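PDB 3V67: sensor protein CpxA from Vibrio parahaemolyticus, which probably acts as a membrane-bound sensor histidine kinase of a two-component system, represented here by its PAS-fold periplasmic sensor domain. Local coordinates for the interface of chains A and B. Sequence-based numbering; all coordinates share one arbitrary frame. Chains: chain A/B, Sensor protein CpxA.

Contact 1: the interface of chains A and B. Residues chain A 14-15; chain B 7-8.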
# COMPACT_ATOMS: atom_id res chain seq x y z
N ASP A 14 3.13 -5.75 -5.21
CA ASP A 14 3.85 -6.69 -6.08
C ASP A 14 5.30 -6.94 -5.69
O ASP A 14 5.79 -8.07 -5.81
CB ASP A 14 3.78 -6.22 -7.54
CG ASP A 14 2.37 -6.21 -8.08
OD1 ASP A 14 1.48 -6.78 -7.41
OD2 ASP A 14 2.14 -5.64 -9.16
N GLU A 15 5.99 -5.90 -5.24
CA GLU A 15 7.37 -6.03 -4.80
C GLU A 15 7.46 -6.89 -3.54
O GLU A 15 8.34 -7.76 -3.43
CB GLU A 15 8.00 -4.66 -4.56
CG GLU A 15 7.13 -3.70 -3.74
CD GLU A 15 6.19 -2.87 -4.60
OE1 GLU A 15 6.40 -2.81 -5.83
OE2 GLU A 15 5.24 -2.28 -4.05
N ARG B 7 5.12 1.31 -13.36
CA ARG B 7 4.83 -0.11 -13.14
C ARG B 7 4.32 -0.39 -11.73
O ARG B 7 3.66 -1.41 -11.51
CB ARG B 7 6.06 -0.97 -13.46
CG ARG B 7 5.86 -2.48 -13.29
CD ARG B 7 6.89 -3.06 -12.32
NE ARG B 7 6.59 -4.43 -11.90
CZ ARG B 7 6.04 -4.75 -10.73
NH1 ARG B 7 5.72 -3.80 -9.86
NH2 ARG B 7 5.81 -6.02 -10.44
N LYS B 8 4.58 0.49 -10.76
CA LYS B 8 4.12 0.12 -9.42
C LYS B 8 2.90 0.89 -8.96
O LYS B 8 3.02 1.82 -8.16
CB LYS B 8 5.23 0.17 -8.36
CG LYS B 8 6.64 0.39 -8.88
CD LYS B 8 6.97 1.88 -8.95
CE LYS B 8 8.34 2.10 -9.55
NZ LYS B 8 8.62 3.55 -9.75
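The first turn of helix 14-30 in chain A meets the N-terminal loop of chain B, through A:Asp14 and A:Glu15 on one side and B:Arg7 and B:Lys8 on the other. The main pairing is a long salt bridge between A:Asp14 and B:Arg7, with the carboxylate oxygen OD2 and the guanidinium nitrogen NH2 3.9 Å apart. The two flat groups stand almost perpendicular, 88° apart, so the carboxylate does not face the guanidinium as a paired two-pronged bridge. Instead, the methylene CB of A:Asp14 lies at the guanidinium edge, in its plane, 3.5 Å from NH2 of B:Arg7. The other terminal nitrogen, NH1, comes 3.9 Å from the same CB. B:Arg7 starts with CG anti to its backbone nitrogen (chi1 -179°), then bends at chi2, which brings the guanidinium back toward the helix start. A:Glu15 supplies a second negative group: its OE1 is 4.2 Å from NH1 of B:Arg7, too far for direct contact but near enough that the charges may attract. The same OE1 lies loosely beside the aliphatic base of B:Lys8, 4.1 Å from CB, where the two side chains cross at about a right angle. The ammonium NZ of B:Lys8 points away from this carboxylate. Together the four residues bury 118 Å² of surface, and the wide spacing suggests a loose, mainly electrostatic contact and not tight packing. In the fold, the site lies at the N-terminal end of the long helix, just after the short strand 10-11, where it faces the beginning of the modelled neighbouring chain.

Contact 2: the interface of chains A and B. Residues chain A 47, 55; chain B 134, 136.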
# COMPACT_ATOMS: atom_id res chain seq x y z
N ASN A 47 16.99 -17.48 13.70
CA ASN A 47 17.74 -16.32 13.25
C ASN A 47 17.27 -14.97 13.80
O ASN A 47 17.91 -13.94 13.56
CB ASN A 47 17.83 -16.28 11.72
CG ASN A 47 19.13 -16.87 11.20
OD1 ASN A 47 20.14 -16.90 11.91
ND2 ASN A 47 19.12 -17.33 9.95
N ARG A 55 13.42 -7.15 11.95
CA ARG A 55 13.34 -8.00 10.77
C ARG A 55 11.98 -8.66 10.63
O ARG A 55 11.33 -8.97 11.64
CB ARG A 55 14.44 -9.06 10.82
CG ARG A 55 15.83 -8.52 10.56
CD ARG A 55 16.90 -9.51 10.95
NE ARG A 55 17.13 -9.54 12.39
CZ ARG A 55 18.07 -10.27 12.98
NH1 ARG A 55 18.88 -11.03 12.25
NH2 ARG A 55 18.21 -10.24 14.30
N ARG B 134 14.99 -9.08 4.41
CA ARG B 134 16.22 -9.86 4.55
C ARG B 134 16.25 -11.18 3.78
O ARG B 134 15.24 -11.61 3.21
CB ARG B 134 16.50 -10.12 6.03
CG ARG B 134 17.97 -10.27 6.38
CD ARG B 134 18.24 -9.74 7.77
NE ARG B 134 18.97 -10.70 8.59
CZ ARG B 134 18.43 -11.79 9.12
NH1 ARG B 134 17.14 -12.06 8.92
NH2 ARG B 134 19.16 -12.61 9.86
N PHE B 136 18.72 -13.66 5.25
CA PHE B 136 19.45 -14.55 6.16
C PHE B 136 18.46 -15.41 6.95
O PHE B 136 18.12 -15.09 8.09
CB PHE B 136 20.36 -13.78 7.12
CG PHE B 136 21.23 -12.75 6.46
CD1 PHE B 136 21.65 -11.63 7.16
CD2 PHE B 136 21.63 -12.90 5.14
CE1 PHE B 136 22.44 -10.67 6.55
CE2 PHE B 136 22.42 -11.95 4.53
CZ PHE B 136 22.83 -10.84 5.23
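The guanidinium of B:Arg134 is sandwiched off-centre: CD of A:Arg55 lies 3.0 Å above one face, toward the rim, while CB of B:Phe136 lies over the opposite face. The guanidinium of A:Arg55 in turn receives NE of B:Arg134 at its edge, in plane. This CpxA periplasmic domain has a PAS fold, and here the C-terminal tail of one copy lies against loops of the other. The guanidinium planes are 80° apart, so the arginines meet edge to face and do not stack in parallel. The bend of A:Arg55 at chi3 (-78°) turns its head group away from the line of its methylenes, leaving CD to press on the partner, 3.3 Å from CZ of B:Arg134. Bends at chi2 and chi3 lay the B:Arg134 head group across that methylene. On the same face as CD, NH1 of A:Arg55 is modelled 2.9 Å from NH2 of B:Arg134; both can only donate, so this is no hydrogen bond, and the exact spacing is doubtful. Nearby backbone oxygens may ease the two like charges: O of B:Phe136 is 3.2 Å from NH2 of B:Arg134, and O of A:Asn47 is 3.3 Å from NH1 of A:Arg55. The amide of A:Asn47 also touches the tail, with ND2 3.1 Å from O of B:Phe136, but its N-H points elsewhere and no hydrogen bond forms. A:Asn47 follows helix 37-46 and A:Arg55 precedes strand 57-61, so the tail crosses the two ends of the connection between them.

The C-alpha centres of contact 1 and contact 2 lie about 23 Å apart, and the two share no residues. On chain A they use different elements: the start of helix 14-30 in contact 1, and the connection between helix 37-46 and strand 57-61 in contact 2. On chain B they come from opposite ends of the chain, so both termini of one copy reach the other. The extended C-terminal tail carries the association well beyond the N-terminal meeting point, as in an exchanged arm. Whether this pairing exists in the membrane-bound kinase the structure alone does not show.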